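Local coordinates for protein globin (Geobacter sulfurreducens, PDB 2W31) that binds heme with a six-coordinate iron, as the globin domain of a larger membrane-bound globin-coupled sensor, and probably binds oxygen, at residues 80-83 / 84-88; 123-126 / 127-130. One frame throughout, in Å; residues are numbered along the deposited sequence.

Interaction 1 (80-83 / 84-88)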
loop_
_atom_site.group_PDB
_atom_site.type_symbol
_atom_site.label_atom_id
_atom_site.label_comp_id
_atom_site.label_asym_id
_atom_site.label_seq_id
_atom_site.Cartn_x
_atom_site.Cartn_y
_atom_site.Cartn_z
ATOM N N ASN A 80 1.446 11.665 18.237
ATOM C CA ASN A 80 2.789 11.099 18.382
ATOM C C ASN A 80 2.800 9.800 19.217
ATOM O O ASN A 80 3.620 8.905 18.977
ATOM C CB ASN A 80 3.823 12.136 18.833
ATOM C CG ASN A 80 4.354 12.966 17.679
ATOM O OD1 ASN A 80 5.192 12.508 16.877
ATOM N ND2 ASN A 80 3.888 14.207 17.600
ATOM N N ARG A 81 1.852 9.646 20.123
ATOM C CA ARG A 81 1.651 8.373 20.811
ATOM C C ARG A 81 1.321 7.228 19.828
ATOM O O ARG A 81 1.793 6.080 19.957
ATOM C CB ARG A 81 0.534 8.543 21.814
ATOM C CG ARG A 81 0.292 7.371 22.727
ATOM C CD ARG A 81 -0.630 7.813 23.864
ATOM N NE ARG A 81 -1.170 6.687 24.616
ATOM C CZ ARG A 81 -2.418 6.633 25.081
ATOM N NH1 ARG A 81 -3.265 7.637 24.849
ATOM N NH2 ARG A 81 -2.825 5.567 25.766
ATOM N N TYR A 82 0.469 7.536 18.863
ATOM C CA TYR A 82 0.110 6.548 17.852
ATOM C C TYR A 82 1.330 6.095 17.045
ATOM O O TYR A 82 1.484 4.887 16.797
ATOM C CB TYR A 82 -0.960 7.162 16.952
ATOM C CG TYR A 82 -1.560 6.239 15.910
ATOM C CD1 TYR A 82 -2.537 5.326 16.249
ATOM C CD2 TYR A 82 -1.166 6.318 14.559
ATOM C CE1 TYR A 82 -3.100 4.473 15.290
ATOM C CE2 TYR A 82 -1.718 5.484 13.595
ATOM C CZ TYR A 82 -2.680 4.550 13.952
ATOM O OH TYR A 82 -3.271 3.722 13.003
ATOM N N ILE A 83 2.170 7.039 16.603
ATOM C CA ILE A 83 3.382 6.665 15.856
ATOM C C ILE A 83 4.355 5.840 16.705
ATOM O O ILE A 83 4.982 4.892 16.215
ATOM C CB ILE A 83 4.093 7.885 15.200
ATOM C CG1 ILE A 83 5.518 7.508 14.757
ATOM C CG2 ILE A 83 4.129 9.054 16.148
ATOM C CD1 ILE A 83 6.145 8.487 13.825
ATOM N N HIS A 84 4.485 6.194 17.976
ATOM C CA HIS A 84 5.407 5.480 18.836
ATOM C C HIS A 84 4.966 4.046 18.972
ATOM O O HIS A 84 5.778 3.122 18.927
ATOM C CB HIS A 84 5.467 6.162 20.196
ATOM C CG HIS A 84 6.017 7.554 20.133
ATOM N ND1 HIS A 84 6.739 8.020 19.052
ATOM C CD2 HIS A 84 5.958 8.581 21.017
ATOM C CE1 HIS A 84 7.084 9.278 19.264
ATOM N NE2 HIS A 84 6.631 9.640 20.451
ATOM N N ASN A 85 3.661 3.855 19.119
ATOM C CA ASN A 85 3.100 2.527 19.214
ATOM C C ASN A 85 3.321 1.694 17.940
ATOM O O ASN A 85 3.617 0.492 18.027
ATOM C CB ASN A 85 1.616 2.603 19.556
ATOM C CG ASN A 85 1.081 1.278 19.962
ATOM O OD1 ASN A 85 1.554 0.682 20.933
ATOM N ND2 ASN A 85 0.133 0.769 19.202
ATOM N N LEU A 86 3.205 2.326 16.771
ATOM C CA LEU A 86 3.495 1.637 15.507
ATOM C C LEU A 86 4.952 1.203 15.378
ATOM O O LEU A 86 5.248 0.122 14.843
ATOM C CB LEU A 86 3.106 2.512 14.321
ATOM C CG LEU A 86 1.625 2.503 13.925
ATOM C CD1 LEU A 86 1.370 3.607 12.951
ATOM C CD2 LEU A 86 1.287 1.166 13.320
ATOM N N GLN A 87 5.853 2.042 15.882
ATOM C CA GLN A 87 7.282 1.716 15.875
ATOM C C GLN A 87 7.480 0.464 16.725
ATOM O O GLN A 87 8.236 -0.438 16.352
ATOM C CB GLN A 87 8.115 2.895 16.403
ATOM C CG GLN A 87 7.998 4.137 15.537
ATOM C CD GLN A 87 8.775 5.353 16.009
ATOM O OE1 GLN A 87 8.649 5.801 17.149
ATOM N NE2 GLN A 87 9.560 5.923 15.102
ATOM N N LYS A 88 6.763 0.392 17.850
ATOM C CA LYS A 88 6.834 -0.771 18.744
ATOM C C LYS A 88 6.334 -2.028 18.060
ATOM O O LYS A 88 6.952 -3.108 18.147
ATOM C CB LYS A 88 5.997 -0.503 20.005
ATOM C CG LYS A 88 5.857 -1.665 20.977
ATOM C CD LYS A 88 5.103 -1.247 22.248
ATOM C CE LYS A 88 4.779 -2.471 23.088
ATOM N NZ LYS A 88 3.361 -2.408 23.566
HETATM O O HOH W 1 -0.497 2.886 16.791
#
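N80 and H84 pair one turn apart at the start of helix 80-96, the F helix of the globin fold, which further along carries H93, one of the two axial ligands of the heme iron; K88, on the next turn, contacts the heme. The backbone bond from H84 N to N80 O, 3.0 Å long, is the first in a run of i to i+4 bonds that continues through N85 to R81, L86 to Y82, Q87 to I83 and K88 to H84. The same N80 O also lies over the imidazole of H84, 3.0 Å above its plane and over the middle of the ring. The ring reaches this place because CG stands anti to the carbonyl carbon and beside the backbone N (chi1 -64°), which folds it back along the preceding turn. ND1 of H84 also makes a weak, long bond, 3.5 Å, to OE1 of Q87. Nearer the backbone, CG of Q87 passes 3.2 Å from I83 O, the oxygen that also accepts from Q87 N.

On another side of the helix, CD1 of L86 approaches CE2 of Y82 obliquely at 3.7 Å. A water gives a bond of 2.8 Å to Y82 O and takes one from ND2 of N85; it also sits above one face of the Y82 ring, near the rim. Thus Y82 O serves both the helix and this water. The phenol OH is hydrogen-bonded to N142 on helix 125-151, and the ring meets Y78 edge-to-face.

Helix 125-151 packs against this side, with I138 against Y82 and with N142 and I145 against L86. M4 of helix 4-11 touches Y82 and is bonded through its N to OD1 of N80.

Interaction 2 (123-126 / 127-130)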
loop_
_atom_site.group_PDB
_atom_site.type_symbol
_atom_site.label_atom_id
_atom_site.label_comp_id
_atom_site.label_asym_id
_atom_site.label_seq_id
_atom_site.Cartn_x
_atom_site.Cartn_y
_atom_site.Cartn_z
ATOM N N PRO A 123 -22.992 3.575 -1.694
ATOM C CA PRO A 123 -23.326 3.672 -3.126
ATOM C C PRO A 123 -22.991 5.043 -3.718
ATOM O O PRO A 123 -22.691 5.128 -4.929
ATOM C CB PRO A 123 -24.835 3.383 -3.163
ATOM C CG PRO A 123 -25.340 3.721 -1.830
ATOM C CD PRO A 123 -24.205 3.500 -0.846
ATOM N N ASP A 124 -23.014 6.097 -2.898
ATOM C CA ASP A 124 -22.700 7.430 -3.411
ATOM C C ASP A 124 -21.208 7.571 -3.716
ATOM O O ASP A 124 -20.369 7.403 -2.769
ATOM C CB ASP A 124 -23.056 8.528 -2.436
ATOM C CG ASP A 124 -22.739 9.895 -2.995
ATOM O OD1 ASP A 124 -23.490 10.356 -3.906
ATOM O OD2 ASP A 124 -21.749 10.522 -2.558
ATOM N N PRO A 125 -20.859 7.935 -4.984
ATOM C CA PRO A 125 -19.458 7.978 -5.485
ATOM C C PRO A 125 -18.473 8.828 -4.680
ATOM O O PRO A 125 -17.340 8.404 -4.476
ATOM C CB PRO A 125 -19.606 8.544 -6.915
ATOM C CG PRO A 125 -21.017 8.228 -7.295
ATOM C CD PRO A 125 -21.827 8.317 -6.044
ATOM N N GLU A 126 -18.850 10.012 -4.218
ATOM C CA GLU A 126 -17.924 10.908 -3.585
ATOM C C GLU A 126 -17.828 10.506 -2.126
ATOM O O GLU A 126 -16.762 10.656 -1.537
ATOM C CB GLU A 126 -18.361 12.364 -3.775
ATOM C CG GLU A 126 -18.196 12.906 -5.230
ATOM C CD GLU A 126 -16.894 12.456 -5.947
ATOM O OE1 GLU A 126 -15.812 12.601 -5.327
ATOM O OE2 GLU A 126 -16.955 11.990 -7.127
ATOM N N GLU A 127 -18.913 9.967 -1.551
ATOM C CA GLU A 127 -18.803 9.426 -0.183
ATOM C C GLU A 127 -17.791 8.280 -0.211
ATOM O O GLU A 127 -16.905 8.167 0.659
ATOM C CB GLU A 127 -20.148 8.919 0.364
ATOM C CG GLU A 127 -21.108 10.027 0.800
ATOM C CD GLU A 127 -22.363 9.500 1.510
ATOM O OE1 GLU A 127 -22.511 8.272 1.714
ATOM O OE2 GLU A 127 -23.226 10.342 1.883
ATOM N N ARG A 128 -17.930 7.419 -1.213
ATOM C CA ARG A 128 -17.051 6.257 -1.365
ATOM C C ARG A 128 -15.599 6.718 -1.599
ATOM O O ARG A 128 -14.660 6.201 -0.954
ATOM C CB ARG A 128 -17.589 5.401 -2.538
ATOM C CG ARG A 128 -17.016 4.050 -2.612
ATOM C CD ARG A 128 -17.838 3.104 -3.476
ATOM N NE ARG A 128 -17.879 3.533 -4.867
ATOM C CZ ARG A 128 -18.982 3.938 -5.484
ATOM N NH1 ARG A 128 -20.127 3.989 -4.818
ATOM N NH2 ARG A 128 -18.934 4.314 -6.752
ATOM N N ARG A 129 -15.412 7.705 -2.490
ATOM C CA ARG A 129 -14.064 8.172 -2.813
ATOM C C ARG A 129 -13.364 8.718 -1.560
ATOM O O ARG A 129 -12.211 8.371 -1.244
ATOM C CB ARG A 129 -14.075 9.238 -3.904
ATOM C CG ARG A 129 -12.662 9.511 -4.461
ATOM C CD ARG A 129 -12.592 10.749 -5.393
ATOM N NE ARG A 129 -13.727 10.798 -6.336
ATOM C CZ ARG A 129 -13.768 10.240 -7.556
ATOM N NH1 ARG A 129 -12.715 9.583 -8.080
ATOM N NH2 ARG A 129 -14.864 10.380 -8.293
ATOM N N GLN A 130 -14.084 9.547 -0.814
ATOM C CA GLN A 130 -13.512 10.162 0.375
ATOM C C GLN A 130 -13.138 9.141 1.450
ATOM O O GLN A 130 -12.056 9.267 2.059
ATOM C CB GLN A 130 -14.469 11.224 0.939
ATOM C CG GLN A 130 -14.515 12.519 0.130
ATOM C CD GLN A 130 -15.438 13.559 0.793
ATOM O OE1 GLN A 130 -15.822 13.402 1.950
ATOM N NE2 GLN A 130 -15.796 14.624 0.048
HETATM O O HOH W 2 -23.230 6.406 0.111
#
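R129 presents the edge of its guanidinium to the carboxylate of E126, the two planes only 15° apart, while R128 has CA of P125 over one face, 3.7 Å above the plane, and P123 O at its edge. The R129 grip is side-on: NE reaches OE1 of E126 at 2.9 Å, and NH2 reaches OE2 at the same distance along an almost straight line (173°). Both oxygens are met on their syn sides, so this is a two-bond salt bridge that holds both flat groups against rotation. The two side chains run alongside each other; a bend in E126 at chi2 (-40°) and one in R129 at chi3 bring the charged ends together. NH2 of R129 also bridges to D120 of the second subunit, and NH1 bonds to S116 there. A leucine in place of R129 would probably leave E126 and D120 of the second subunit without their shared positive mate.

At R128, NH1 makes a weak bond to P123 O, 2.8 Å, while its stronger partner is F122 O, just before the segment. R128 also packs against R128 of the second subunit.

D124 is the N-cap: OD2 accepts from E127 N at 3.1 Å, using its anti side, and weakly from E126 N. The return bond of a capping box is replaced by a water, which accepts from D124 N at 3.0 Å and donates to OE1 of E127 at 2.6 Å. P125 follows in the first turn, where its lack of an N-H costs nothing.

D124 and E127 bring like charges to within 4.7 Å (OD2 to OE2), which the first-turn N-H groups and helix dipole would be expected to ease. R129 alone balances E126 and reaches D120 of the second subunit; R128 goes to carbonyl oxygens.

Overall arrangement
The two contacts lie 30 Å apart between centres, with about 15 Å between their nearest atoms, and do not touch. Interaction 1 comes first along the chain, opening helix 80-96; helix 100-121 follows, and interaction 2 then opens helix 125-151. Each therefore starts a helix of the same globin domain. Helix 125-151 connects them: interaction 2 is its N-cap and first turn, and a later part of it packs against interaction 1. The roles differ. Interaction 1 lies on the helix that bears an axial heme ligand, whereas interaction 2 sits at the surface, far from the heme, where the second subunit meets the chain.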